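Local coordinates for protein AtGH3.15 acyl acid amido synthetase (Arabidopsis thaliana, PDB 6E1Q) that conjugates glutamine, and possibly cysteine, to the auxin precursor indole-3-butyric acid, and likewise glutamine to the herbicide 2,4-DB, through an ATP-dependent acyl acid-amido synthetase reaction, at residues Ser257-Gly260 with Lys261-Ala265; Thr304-Gln307 with Tyr308-Leu311; Tyr326-Glu330 with Cys331-Val335; Glu565-Lys568 with Ile569-Ala572. All coordinates share one frame; numbering follows the deposited sequence.

Contact 1 (Ser257-Gly260 with Lys261-Ala265); sequences SGIG and KFLTA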
ATOM      1  N   SER A 257      11.982 -20.346  19.885  1.00 68.15           N
ATOM      2  CA  SER A 257      13.161 -19.852  20.589  1.00 73.72           C
ATOM      3  C   SER A 257      12.992 -18.399  21.020  1.00 75.37           C
ATOM      4  O   SER A 257      13.539 -17.995  22.053  1.00 83.47           O
ATOM      5  CB  SER A 257      14.405 -20.009  19.716  1.00 78.77           C
ATOM      6  OG  SER A 257      14.291 -19.244  18.531  1.00 86.79           O
ATOM      7  N   GLY A 258      12.230 -17.603  20.265  1.00 68.85           N
ATOM      8  CA  GLY A 258      12.130 -16.188  20.569  1.00 69.99           C
ATOM      9  C   GLY A 258      11.049 -15.818  21.565  1.00 75.57           C
ATOM     10  O   GLY A 258      11.157 -14.786  22.234  1.00 71.10           O
ATOM     11  N   ILE A 259      10.006 -16.645  21.691  1.00 80.88           N
ATOM     12  CA  ILE A 259       8.789 -16.224  22.390  1.00 74.58           C
ATOM     13  C   ILE A 259       9.036 -15.971  23.874  1.00 74.73           C
ATOM     14  O   ILE A 259       8.328 -15.167  24.499  1.00 65.94           O
ATOM     15  CB  ILE A 259       7.674 -17.265  22.175  1.00 68.65           C
ATOM     16  CG1 ILE A 259       6.334 -16.747  22.719  1.00 53.77           C
ATOM     17  CG2 ILE A 259       8.048 -18.596  22.830  1.00 73.20           C
ATOM     18  CD1 ILE A 259       5.723 -15.652  21.877  1.00 42.73           C
ATOM     19  N   GLY A 260      10.037 -16.637  24.462  1.00 76.63           N
ATOM     20  CA  GLY A 260      10.319 -16.486  25.882  1.00 72.38           C
ATOM     21  C   GLY A 260      10.602 -15.060  26.306  1.00 68.16           C
ATOM     22  O   GLY A 260      10.484 -14.741  27.492  1.00 68.18           O
ATOM     23  N   LYS A 261      10.949 -14.190  25.355  1.00 66.14           N
ATOM     24  CA  LYS A 261      11.235 -12.792  25.668  1.00 69.56           C
ATOM     25  C   LYS A 261      10.019 -12.085  26.254  1.00 68.45           C
ATOM     26  O   LYS A 261      10.158 -11.209  27.115  1.00 67.60           O
ATOM     27  CB  LYS A 261      11.703 -12.075  24.403  1.00 70.24           C
ATOM     28  CG  LYS A 261      12.679 -10.952  24.626  1.00 76.35           C
ATOM     29  CD  LYS A 261      13.134 -10.386  23.293  1.00 80.36           C
ATOM     30  CE  LYS A 261      14.028  -9.178  23.494  1.00 86.72           C
ATOM     31  NZ  LYS A 261      13.552  -7.968  22.760  1.00 85.00           N
ATOM     32  N   PHE A 262       8.823 -12.429  25.781  1.00 68.45           N
ATOM     33  CA  PHE A 262       7.592 -11.786  26.225  1.00 61.26           C
ATOM     34  C   PHE A 262       6.676 -12.710  27.009  1.00 52.04           C
ATOM     35  O   PHE A 262       5.996 -12.251  27.928  1.00 52.40           O
ATOM     36  CB  PHE A 262       6.823 -11.224  25.022  1.00 66.08           C
ATOM     37  CG  PHE A 262       7.624 -10.271  24.179  1.00 70.42           C
ATOM     38  CD1 PHE A 262       7.892  -8.989  24.630  1.00 77.31           C
ATOM     39  CD2 PHE A 262       8.109 -10.655  22.939  1.00 67.95           C
ATOM     40  CE1 PHE A 262       8.630  -8.098  23.855  1.00 77.15           C
ATOM     41  CE2 PHE A 262       8.847  -9.774  22.164  1.00 70.10           C
ATOM     42  CZ  PHE A 262       9.105  -8.493  22.621  1.00 70.85           C
ATOM     43  N   LEU A 263       6.645 -13.995  26.657  1.00 45.08           N
ATOM     44  CA  LEU A 263       5.865 -15.002  27.375  1.00 46.08           C
ATOM     45  C   LEU A 263       6.696 -15.522  28.549  1.00 40.97           C
ATOM     46  O   LEU A 263       7.205 -16.643  28.551  1.00 54.63           O
ATOM     47  CB  LEU A 263       5.467 -16.126  26.428  1.00 39.47           C
ATOM     48  CG  LEU A 263       4.404 -17.127  26.869  1.00 41.64           C
ATOM     49  CD1 LEU A 263       3.073 -16.431  27.106  1.00 40.18           C
ATOM     50  CD2 LEU A 263       4.278 -18.217  25.796  1.00 38.22           C
ATOM     51  N   THR A 264       6.835 -14.670  29.563  1.00 45.58           N
ATOM     52  CA  THR A 264       7.833 -14.907  30.600  1.00 47.27           C
ATOM     53  C   THR A 264       7.290 -15.676  31.791  1.00 47.40           C
ATOM     54  O   THR A 264       8.062 -16.341  32.493  1.00 53.82           O
ATOM     55  CB  THR A 264       8.432 -13.574  31.075  1.00 57.81           C
ATOM     56  OG1 THR A 264       7.414 -12.758  31.676  1.00 55.48           O
ATOM     57  CG2 THR A 264       9.043 -12.819  29.890  1.00 53.84           C
ATOM     58  N   ALA A 265       5.987 -15.621  32.035  1.00 47.03           N
ATOM     59  CA  ALA A 265       5.410 -16.263  33.209  1.00 46.55           C
ATOM     60  C   ALA A 265       3.908 -16.377  33.003  1.00 48.86           C
ATOM     61  O   ALA A 265       3.331 -15.616  32.219  1.00 41.45           O
ATOM     62  CB  ALA A 265       5.726 -15.467  34.485  1.00 42.59           C
TER

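Contact 2 (Thr304-Gln307 with Tyr308-Leu311); sequences TMAQ and YIPL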
ATOM      1  N   THR A 304      -6.918   2.490  -3.967  1.00 31.06           N
ATOM      2  CA  THR A 304      -7.765   1.320  -3.752  1.00 27.22           C
ATOM      3  C   THR A 304      -8.031   1.087  -2.269  1.00 29.90           C
ATOM      4  O   THR A 304      -9.110   0.610  -1.898  1.00 29.38           O
ATOM      5  CB  THR A 304      -7.126   0.074  -4.384  1.00 31.59           C
ATOM      6  OG1 THR A 304      -8.064  -1.020  -4.365  1.00 27.92           O
ATOM      7  CG2 THR A 304      -5.818  -0.322  -3.641  1.00 23.88           C
ATOM      8  N   MET A 305      -7.091   1.476  -1.401  1.00 26.77           N
ATOM      9  CA  MET A 305      -7.260   1.211   0.020  1.00 32.25           C
ATOM     10  C   MET A 305      -8.290   2.124   0.666  1.00 34.72           C
ATOM     11  O   MET A 305      -8.752   1.824   1.774  1.00 27.43           O
ATOM     12  CB  MET A 305      -5.925   1.342   0.752  1.00 26.99           C
ATOM     13  CG  MET A 305      -4.907   0.255   0.378  1.00 29.02           C
ATOM     14  SD  MET A 305      -5.633  -1.399   0.644  1.00 32.33           S
ATOM     15  CE  MET A 305      -4.578  -2.395  -0.406  1.00 32.29           C
ATOM     16  N   ALA A 306      -8.646   3.236   0.013  1.00 28.41           N
ATOM     17  CA  ALA A 306      -9.675   4.114   0.574  1.00 32.64           C
ATOM     18  C   ALA A 306     -10.989   3.385   0.796  1.00 36.40           C
ATOM     19  O   ALA A 306     -11.791   3.814   1.636  1.00 36.74           O
ATOM     20  CB  ALA A 306      -9.905   5.329  -0.337  1.00 34.11           C
ATOM     21  N   GLN A 307     -11.218   2.284   0.073  1.00 32.91           N
ATOM     22  CA  GLN A 307     -12.465   1.540   0.191  1.00 26.91           C
ATOM     23  C   GLN A 307     -12.663   0.957   1.586  1.00 34.24           C
ATOM     24  O   GLN A 307     -13.805   0.769   2.015  1.00 29.34           O
ATOM     25  CB  GLN A 307     -12.497   0.407  -0.836  1.00 32.28           C
ATOM     26  CG  GLN A 307     -12.569   0.883  -2.293  1.00 40.97           C
ATOM     27  CD  GLN A 307     -13.895   1.574  -2.635  1.00 50.16           C
ATOM     28  OE1 GLN A 307     -14.978   1.143  -2.204  1.00 46.68           O
ATOM     29  NE2 GLN A 307     -13.811   2.643  -3.424  1.00 40.99           N
ATOM     30  N   TYR A 308     -11.579   0.641   2.292  1.00 27.14           N
ATOM     31  CA  TYR A 308     -11.647  -0.030   3.580  1.00 29.77           C
ATOM     32  C   TYR A 308     -11.742   0.936   4.748  1.00 31.09           C
ATOM     33  O   TYR A 308     -11.835   0.492   5.898  1.00 36.12           O
ATOM     34  CB  TYR A 308     -10.427  -0.934   3.758  1.00 23.14           C
ATOM     35  CG  TYR A 308     -10.277  -1.911   2.604  1.00 31.15           C
ATOM     36  CD1 TYR A 308     -11.035  -3.075   2.549  1.00 23.08           C
ATOM     37  CD2 TYR A 308      -9.401  -1.638   1.539  1.00 35.33           C
ATOM     38  CE1 TYR A 308     -10.914  -3.958   1.462  1.00 32.75           C
ATOM     39  CE2 TYR A 308      -9.261  -2.515   0.455  1.00 27.16           C
ATOM     40  CZ  TYR A 308     -10.019  -3.665   0.417  1.00 32.48           C
ATOM     41  OH  TYR A 308      -9.885  -4.522  -0.659  1.00 28.71           O
ATOM     42  N   ILE A 309     -11.723   2.235   4.480  1.00 26.78           N
ATOM     43  CA  ILE A 309     -11.724   3.204   5.573  1.00 32.86           C
ATOM     44  C   ILE A 309     -12.959   3.053   6.474  1.00 35.85           C
ATOM     45  O   ILE A 309     -12.774   2.981   7.698  1.00 34.63           O
ATOM     46  CB  ILE A 309     -11.565   4.635   5.009  1.00 31.40           C
ATOM     47  CG1 ILE A 309     -10.146   4.856   4.499  1.00 31.10           C
ATOM     48  CG2 ILE A 309     -11.904   5.679   6.065  1.00 31.53           C
ATOM     49  CD1 ILE A 309     -10.013   6.186   3.736  1.00 35.50           C
ATOM     50  N   PRO A 310     -14.181   2.987   5.950  1.00 39.28           N
ATOM     51  CA  PRO A 310     -15.329   2.854   6.871  1.00 41.21           C
ATOM     52  C   PRO A 310     -15.241   1.636   7.770  1.00 38.87           C
ATOM     53  O   PRO A 310     -15.545   1.725   8.964  1.00 33.96           O
ATOM     54  CB  PRO A 310     -16.537   2.785   5.919  1.00 37.89           C
ATOM     55  CG  PRO A 310     -16.100   3.545   4.710  1.00 33.79           C
ATOM     56  CD  PRO A 310     -14.628   3.213   4.559  1.00 40.15           C
ATOM     57  N   LEU A 311     -14.811   0.497   7.235  1.00 35.71           N
ATOM     58  CA  LEU A 311     -14.733  -0.700   8.060  1.00 33.71           C
ATOM     59  C   LEU A 311     -13.592  -0.606   9.070  1.00 31.06           C
ATOM     60  O   LEU A 311     -13.752  -0.995  10.237  1.00 28.73           O
ATOM     61  CB  LEU A 311     -14.574  -1.932   7.176  1.00 33.50           C
ATOM     62  CG  LEU A 311     -14.533  -3.238   7.964  1.00 36.66           C
ATOM     63  CD1 LEU A 311     -15.810  -3.444   8.777  1.00 35.68           C
ATOM     64  CD2 LEU A 311     -14.280  -4.401   7.014  1.00 39.35           C
TER
HETATM   65  O   HOH W   1     -15.181  -0.084   4.286  1.00 36.73           O

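Contact 3 (Tyr326-Glu330 with Cys331-Val335); sequences YGSSE and CFMGV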
ATOM      1  N   TYR A 326       4.643   8.558   1.395  1.00 31.80           N
ATOM      2  CA  TYR A 326       4.408   8.244  -0.011  1.00 37.38           C
ATOM      3  C   TYR A 326       5.747   7.829  -0.610  1.00 40.21           C
ATOM      4  O   TYR A 326       6.676   8.644  -0.709  1.00 31.12           O
ATOM      5  CB  TYR A 326       3.797   9.418  -0.780  1.00 30.59           C
ATOM      6  CG  TYR A 326       3.737   9.127  -2.261  1.00 34.21           C
ATOM      7  CD1 TYR A 326       3.014   8.037  -2.740  1.00 36.90           C
ATOM      8  CD2 TYR A 326       4.428   9.899  -3.168  1.00 38.01           C
ATOM      9  CE1 TYR A 326       2.980   7.733  -4.087  1.00 34.67           C
ATOM     10  CE2 TYR A 326       4.394   9.614  -4.527  1.00 37.28           C
ATOM     11  CZ  TYR A 326       3.676   8.532  -4.981  1.00 34.85           C
ATOM     12  OH  TYR A 326       3.666   8.253  -6.330  1.00 35.51           O
ATOM     13  N   GLY A 327       5.843   6.563  -1.000  1.00 37.36           N
ATOM     14  CA  GLY A 327       7.091   6.016  -1.502  1.00 49.85           C
ATOM     15  C   GLY A 327       6.876   4.740  -2.288  1.00 48.97           C
ATOM     16  O   GLY A 327       5.759   4.237  -2.420  1.00 45.26           O
ATOM     17  N   SER A 328       7.973   4.220  -2.826  1.00 40.36           N
ATOM     18  CA  SER A 328       7.944   3.004  -3.623  1.00 32.91           C
ATOM     19  C   SER A 328       9.319   2.380  -3.513  1.00 39.52           C
ATOM     20  O   SER A 328      10.250   2.998  -2.992  1.00 37.56           O
ATOM     21  CB  SER A 328       7.580   3.283  -5.089  1.00 29.98           C
ATOM     22  OG  SER A 328       8.588   4.080  -5.697  1.00 41.28           O
ATOM     23  N   SER A 329       9.440   1.138  -3.996  1.00 33.10           N
ATOM     24  CA  SER A 329      10.754   0.504  -4.029  1.00 38.67           C
ATOM     25  C   SER A 329      11.760   1.409  -4.714  1.00 30.19           C
ATOM     26  O   SER A 329      12.902   1.525  -4.267  1.00 31.64           O
ATOM     27  CB  SER A 329      10.687  -0.851  -4.742  1.00 36.16           C
ATOM     28  OG  SER A 329       9.922  -1.767  -3.979  1.00 46.59           O
ATOM     29  N   GLU A 330      11.326   2.090  -5.783  1.00 28.47           N
ATOM     30  CA  GLU A 330      12.219   2.900  -6.610  1.00 30.56           C
ATOM     31  C   GLU A 330      12.663   4.180  -5.905  1.00 36.68           C
ATOM     32  O   GLU A 330      13.781   4.666  -6.134  1.00 33.37           O
ATOM     33  CB  GLU A 330      11.513   3.246  -7.925  1.00 30.74           C
ATOM     34  CG  GLU A 330      11.207   2.036  -8.836  1.00 35.43           C
ATOM     35  CD  GLU A 330       9.783   1.511  -8.702  1.00 40.01           C
ATOM     36  OE1 GLU A 330       9.279   0.891  -9.670  1.00 40.84           O
ATOM     37  OE2 GLU A 330       9.177   1.717  -7.631  1.00 36.51           O
ATOM     38  N   CYS A 331      11.808   4.756  -5.069  1.00 31.26           N
ATOM     39  CA  CYS A 331      12.126   6.060  -4.493  1.00 35.87           C
ATOM     40  C   CYS A 331      11.216   6.364  -3.317  1.00 30.96           C
ATOM     41  O   CYS A 331       9.995   6.231  -3.435  1.00 33.01           O
ATOM     42  CB  CYS A 331      11.976   7.168  -5.545  1.00 27.29           C
ATOM     43  SG  CYS A 331      12.891   8.657  -5.119  1.00 43.77           S
ATOM     44  N   PHE A 332      11.782   6.791  -2.194  1.00 27.33           N
ATOM     45  CA  PHE A 332      10.964   7.415  -1.156  1.00 29.72           C
ATOM     46  C   PHE A 332      10.689   8.854  -1.565  1.00 40.69           C
ATOM     47  O   PHE A 332      11.623   9.606  -1.856  1.00 44.24           O
ATOM     48  CB  PHE A 332      11.662   7.395   0.200  1.00 36.95           C
ATOM     49  CG  PHE A 332      10.804   7.901   1.306  1.00 59.63           C
ATOM     50  CD1 PHE A 332       9.632   7.244   1.643  1.00 64.62           C
ATOM     51  CD2 PHE A 332      11.140   9.052   1.994  1.00 77.54           C
ATOM     52  CE1 PHE A 332       8.822   7.717   2.659  1.00 69.33           C
ATOM     53  CE2 PHE A 332      10.329   9.524   3.016  1.00 78.10           C
ATOM     54  CZ  PHE A 332       9.176   8.854   3.346  1.00 73.76           C
ATOM     55  N   MET A 333       9.421   9.249  -1.577  1.00 30.91           N
ATOM     56  CA  MET A 333       9.094  10.470  -2.308  1.00 39.93           C
ATOM     57  C   MET A 333       8.485  11.581  -1.471  1.00 40.17           C
ATOM     58  O   MET A 333       8.869  12.743  -1.650  1.00 41.67           O
ATOM     59  CB  MET A 333       8.163  10.138  -3.465  1.00 37.08           C
ATOM     60  CG  MET A 333       8.931   9.585  -4.642  1.00 44.93           C
ATOM     61  SD  MET A 333       7.910   9.013  -5.985  1.00 49.49           S
ATOM     62  CE  MET A 333       7.364   7.421  -5.353  1.00 45.26           C
ATOM     63  N   GLY A 334       7.544  11.285  -0.576  1.00 36.36           N
ATOM     64  CA  GLY A 334       6.851  12.360   0.110  1.00 38.48           C
ATOM     65  C   GLY A 334       6.407  11.958   1.494  1.00 35.30           C
ATOM     66  O   GLY A 334       6.335  10.770   1.823  1.00 29.62           O
ATOM     67  N   VAL A 335       6.091  12.968   2.305  1.00 27.78           N
ATOM     68  CA  VAL A 335       5.518  12.731   3.622  1.00 34.20           C
ATOM     69  C   VAL A 335       4.309  13.630   3.829  1.00 35.46           C
ATOM     70  O   VAL A 335       4.138  14.659   3.169  1.00 31.88           O
ATOM     71  CB  VAL A 335       6.534  12.942   4.767  1.00 40.42           C
ATOM     72  CG1 VAL A 335       7.531  11.795   4.792  1.00 41.03           C
ATOM     73  CG2 VAL A 335       7.225  14.293   4.641  1.00 36.49           C
TER

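Contact 4 (Glu565-Lys568 with Ile569-Ala572); sequences EALK and ILEA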
ATOM      1  N   GLU A 565      -9.401 -19.633 -12.952  1.00 54.59           N
ATOM      2  CA  GLU A 565      -9.629 -20.309 -11.677  1.00 63.76           C
ATOM      3  C   GLU A 565     -10.106 -19.329 -10.609  1.00 62.16           C
ATOM      4  O   GLU A 565     -10.920 -19.691  -9.754  1.00 63.32           O
ATOM      5  CB  GLU A 565      -8.366 -21.044 -11.223  1.00 84.41           C
ATOM      6  CG  GLU A 565      -8.032 -22.342 -11.970  1.00 93.77           C
ATOM      7  CD  GLU A 565      -6.584 -22.379 -12.430  1.00 96.04           C
ATOM      8  OE1 GLU A 565      -6.183 -21.521 -13.245  1.00 95.14           O
ATOM      9  OE2 GLU A 565      -5.836 -23.259 -11.955  1.00101.51           O
ATOM     10  N   ALA A 566      -9.665 -18.076 -10.661  1.00 48.76           N
ATOM     11  CA  ALA A 566     -10.211 -17.104  -9.720  1.00 52.97           C
ATOM     12  C   ALA A 566     -11.654 -16.745 -10.076  1.00 54.05           C
ATOM     13  O   ALA A 566     -12.506 -16.600  -9.187  1.00 49.61           O
ATOM     14  CB  ALA A 566      -9.318 -15.870  -9.681  1.00 50.50           C
ATOM     15  N   LEU A 567     -11.950 -16.620 -11.375  1.00 53.79           N
ATOM     16  CA  LEU A 567     -13.320 -16.344 -11.804  1.00 52.30           C
ATOM     17  C   LEU A 567     -14.259 -17.456 -11.370  1.00 51.23           C
ATOM     18  O   LEU A 567     -15.373 -17.203 -10.902  1.00 49.17           O
ATOM     19  CB  LEU A 567     -13.381 -16.189 -13.319  1.00 60.10           C
ATOM     20  CG  LEU A 567     -12.732 -14.930 -13.862  1.00 61.04           C
ATOM     21  CD1 LEU A 567     -12.923 -14.871 -15.372  1.00 64.34           C
ATOM     22  CD2 LEU A 567     -13.322 -13.730 -13.166  1.00 59.87           C
ATOM     23  N   LYS A 568     -13.833 -18.704 -11.539  1.00 57.77           N
ATOM     24  CA  LYS A 568     -14.655 -19.818 -11.087  1.00 70.67           C
ATOM     25  C   LYS A 568     -14.860 -19.772  -9.576  1.00 66.21           C
ATOM     26  O   LYS A 568     -15.909 -20.181  -9.069  1.00 92.64           O
ATOM     27  CB  LYS A 568     -14.009 -21.127 -11.545  1.00 77.52           C
ATOM     28  CG  LYS A 568     -14.743 -22.387 -11.130  1.00 79.39           C
ATOM     29  CD  LYS A 568     -14.093 -23.613 -11.759  1.00 93.71           C
ATOM     30  CE  LYS A 568     -13.758 -24.692 -10.739  1.00100.48           C
ATOM     31  NZ  LYS A 568     -14.765 -24.847  -9.627  1.00103.93           N
ATOM     32  N   ILE A 569     -13.895 -19.229  -8.846  1.00 58.36           N
ATOM     33  CA  ILE A 569     -14.055 -19.069  -7.405  1.00 59.98           C
ATOM     34  C   ILE A 569     -15.091 -17.993  -7.084  1.00 63.38           C
ATOM     35  O   ILE A 569     -15.922 -18.158  -6.183  1.00 64.78           O
ATOM     36  CB  ILE A 569     -12.704 -18.749  -6.751  1.00 56.15           C
ATOM     37  CG1 ILE A 569     -11.808 -20.001  -6.737  1.00 52.13           C
ATOM     38  CG2 ILE A 569     -12.928 -18.141  -5.356  1.00 46.05           C
ATOM     39  CD1 ILE A 569     -10.630 -19.897  -5.794  1.00 48.00           C
ATOM     40  N   LEU A 570     -15.018 -16.848  -7.761  1.00 54.84           N
ATOM     41  CA  LEU A 570     -16.025 -15.818  -7.524  1.00 54.58           C
ATOM     42  C   LEU A 570     -17.403 -16.287  -7.967  1.00 60.79           C
ATOM     43  O   LEU A 570     -18.395 -16.043  -7.273  1.00 52.12           O
ATOM     44  CB  LEU A 570     -15.644 -14.527  -8.225  1.00 41.24           C
ATOM     45  CG  LEU A 570     -14.349 -13.927  -7.686  1.00 40.80           C
ATOM     46  CD1 LEU A 570     -13.667 -13.130  -8.762  1.00 46.96           C
ATOM     47  CD2 LEU A 570     -14.712 -13.053  -6.506  1.00 37.11           C
ATOM     48  N   GLU A 571     -17.475 -17.008  -9.091  1.00 63.20           N
ATOM     49  CA  GLU A 571     -18.773 -17.371  -9.641  1.00 62.11           C
ATOM     50  C   GLU A 571     -19.514 -18.352  -8.739  1.00 62.52           C
ATOM     51  O   GLU A 571     -20.736 -18.252  -8.602  1.00 61.47           O
ATOM     52  CB  GLU A 571     -18.623 -17.918 -11.070  1.00 68.12           C
ATOM     53  CG  GLU A 571     -18.685 -16.847 -12.196  1.00 71.78           C
ATOM     54  CD  GLU A 571     -19.967 -15.986 -12.204  1.00 79.34           C
ATOM     55  OE1 GLU A 571     -20.909 -16.263 -11.431  1.00 84.11           O
ATOM     56  OE2 GLU A 571     -20.022 -15.012 -12.986  1.00 77.44           O
ATOM     57  N   ALA A 572     -18.818 -19.271  -8.071  1.00 62.06           N
ATOM     58  CA  ALA A 572     -19.622 -20.159  -7.239  1.00 73.07           C
ATOM     59  C   ALA A 572     -19.839 -19.619  -5.827  1.00 64.76           C
ATOM     60  O   ALA A 572     -20.497 -20.283  -5.023  1.00 71.13           O
ATOM     61  CB  ALA A 572     -19.022 -21.574  -7.203  1.00 75.70           C
TER

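Contact 1 (Ser257-Gly260 with Lys261-Ala265)
Ile-259 and Leu-263 meet both through the backbone and through their side chains. The carbonyl oxygen of Ile-259 takes two N-H groups. Leu-263 N stands 3.0 Å from Ile-259 O, close to the line of the C=O bond and with an almost straight hydrogen bond (169° at the hydrogen). Phe-262 N, at 3.1 Å from Ile-259 O, comes instead from above the carbonyl plane. Two donors from different directions thus grip one oxygen. A third bond, Lys-261 N to Gly-258 O at 3.2 Å, precedes them.

The same four-residue spacing brings side chains together: Ile-259 CG1 lies 3.9 Å from Leu-263 CB and nearly as close to Leu-263 CD2, the two branches crossing at a slant. Ile-259 CG1 and Leu-263 CG each lie opposite their own backbone N (chi1 -172° and -167°). Farther round, the methyl CG2 of Thr-264 sits 3.4 Å from Gly-260 O.

Outside the turn, helix 194-207 receives the apolar side: Ile-259 packs on Leu-203 and Cys-204, Phe-262 on Cys-204 and Leu-263 on Leu-207. The exposed Gly-260, Lys-261 and Thr-264 belong to the surface of the turn. Bonds of three- and four-residue reach give way at Leu-263 to an inverse gamma turn, centred on that residue, through which the chain leaves the turns following helix 253-258.

Contact 2 (Thr304-Gln307 with Tyr308-Leu311)
The Tyr-308 side chain lies back along the preceding turn, against Met-305. Tyr-308 CB is 3.8 Å from Met-305 O. The next bond places CG beside the backbone N and opposite the carbonyl carbon (chi1 -55°), which directs the ring back toward residues 304 and 305. Tyr-308 CD2 then approaches Met-305 O to 3.5 Å; this oxygen and Met-305 CA both lie at the ring edge, while Gln-307 CB is over one face. Tyr-308 CE2 meets Met-305 SD at 3.8 Å. The sulfur is 4.8 Å from the Tyr-308 ring centroid and 63° off its normal, an oblique Met-aromatic contact. At the tip, OH has weak hydrogen bonds to Asp-464 and Thr-557.

Two backbone bonds shape the turn beneath it: Tyr-308 N donates to Met-305 O at 3.1 Å, from above the carbonyl plane, and Ile-309 N donates to Ala-306 O at 3.3 Å. Both span three residues, as in a 3-10 turn. Next, one water accepts from Leu-311 N and donates to Gln-307 O, bridging a four-residue step where the direct bond is absent.

The 3-10 segment 304-307 thus leads into helix 309-316. Met-305 and Tyr-308 pack on Ser-221 of helix 220-243, whereas Gln-307 turns to helix 441-452, bonding Thr-449 and Lys-452. Pro-310 and Leu-311 rest on Met-461 of strand 461-470.

Contact 3 (Tyr326-Glu330 with Cys331-Val335)
Tyr-326 and Gly-334 form an antiparallel hydrogen-bonded pair, with Tyr-326 N donating to Gly-334 O at 2.8 Å. In return Tyr-326 O accepts two N-H groups, Met-333 N at 2.9 Å and Gly-334 N at 2.8 Å, both in its carbonyl plane. Two residues facing one define a classic beta bulge. Beyond it, Gly-327 and Phe-332 make a non-hydrogen-bonded pair, and Ser-328 N donates to Cys-331 O at 2.9 Å. At the turn, Cys-331 N reaches Ser-328 O and OG only weakly.

Among polar side chains, Ser-328 OG donates to Glu-330 OE2 at 3.1 Å, on the anti side of the carboxylate and 30° out of its plane. The other oxygen, OE1, bonds Tyr-404, so both ends of the buried carboxylate are gripped.

Sulfur and apolar contacts join Met-333 to Tyr-326. Met-333 CB is 3.8 Å from Tyr-326 CD2, and a bend at chi3 (-78°) brings Met-333 CE to 3.6 Å from Ser-328 OG and close to Tyr-326 CE2. Met-333 SD lies 4.8 Å from the Tyr-326 centroid, an oblique Met-aromatic contact. Tyr-326 OH is held by the ATP-binding Asp-408.

Residues 326-330, the end of the first strand and the turn after it, belong to the ATP site, and Phe-332 touches the bound phenoxy acid. This hairpin joins strands 321-327 and 332-335. Strand 348-350 adjoins it, Val-335 packs on helix 112-132, and Ser-329 and Glu-330 reach strand 105-111.

Contact 4 (Glu565-Lys568 with Ile569-Ala572)
Ile-569 turns its CG1 onto the carbonyl oxygen of Glu-565, 3.2 Å away, at the tightest side-chain approach of this helical turn. With CG1 beside the backbone N (chi1 -72°), the branch runs back toward the preceding turn, and CD1 stays within 4.0 Å of the same Glu-565 O. Ile-569 CB also lies 3.3 Å from Ala-566 O.

The backbone bonds frame this packing. Leu-570 N meets Ala-566 O at 2.9 Å in the carbonyl plane, and Glu-571 N reaches Leu-567 O at 2.8 Å. The flanking bonds, Ile-569 N to Glu-565 O and Ala-572 N to Lys-568 O, are longer and have their donors above the carbonyl plane. All four link residues i and i+4, the pattern of an alpha helix.

Side chain against side chain, the contact is looser: Leu-567 CD2 only just comes within 4.5 Å of Leu-570 CD1. Lys-568, Glu-565 and Ala-572 lie on the solvent side. The partly exposed Glu-571 instead sends its carboxylate away from the turn, where OE2 forms salt bridges with Arg-468 and Lys-531; two positive partners would be expected to favour its ionised form.

Helix 564-571 lies beside helix 537-547, which Ala-566 touches at Leu-541 and Phe-544 and Ile-569 at Glu-540. Leu-567 and Leu-570 pack on Val-561 and reach Arg-468 and Thr-466, respectively, of strand 461-470.

How the contacts relate
The four contacts succeed one another along the chain without touching. Contact 3 holds Phe-332 of the ligand pocket and five consecutive ATP-binding residues, Tyr-326 to Glu-330, with the Phe-332 side chain about 3 Å from the bound phenoxy acid. Contact 2 is the next nearest to the site: its nearest atoms are about 11 Å from contact 3, and the Met-305 side chain is about 10 Å from a ligand. Helix 309-316, which contact 2 opens, directly precedes strand 321-327 of contact 3. Contact 4 is likewise about 11 Å from contact 2, nearest atoms, and both pack against strand 461-470. Contact 1 stands apart, its centre about 36 Å from that of contact 3.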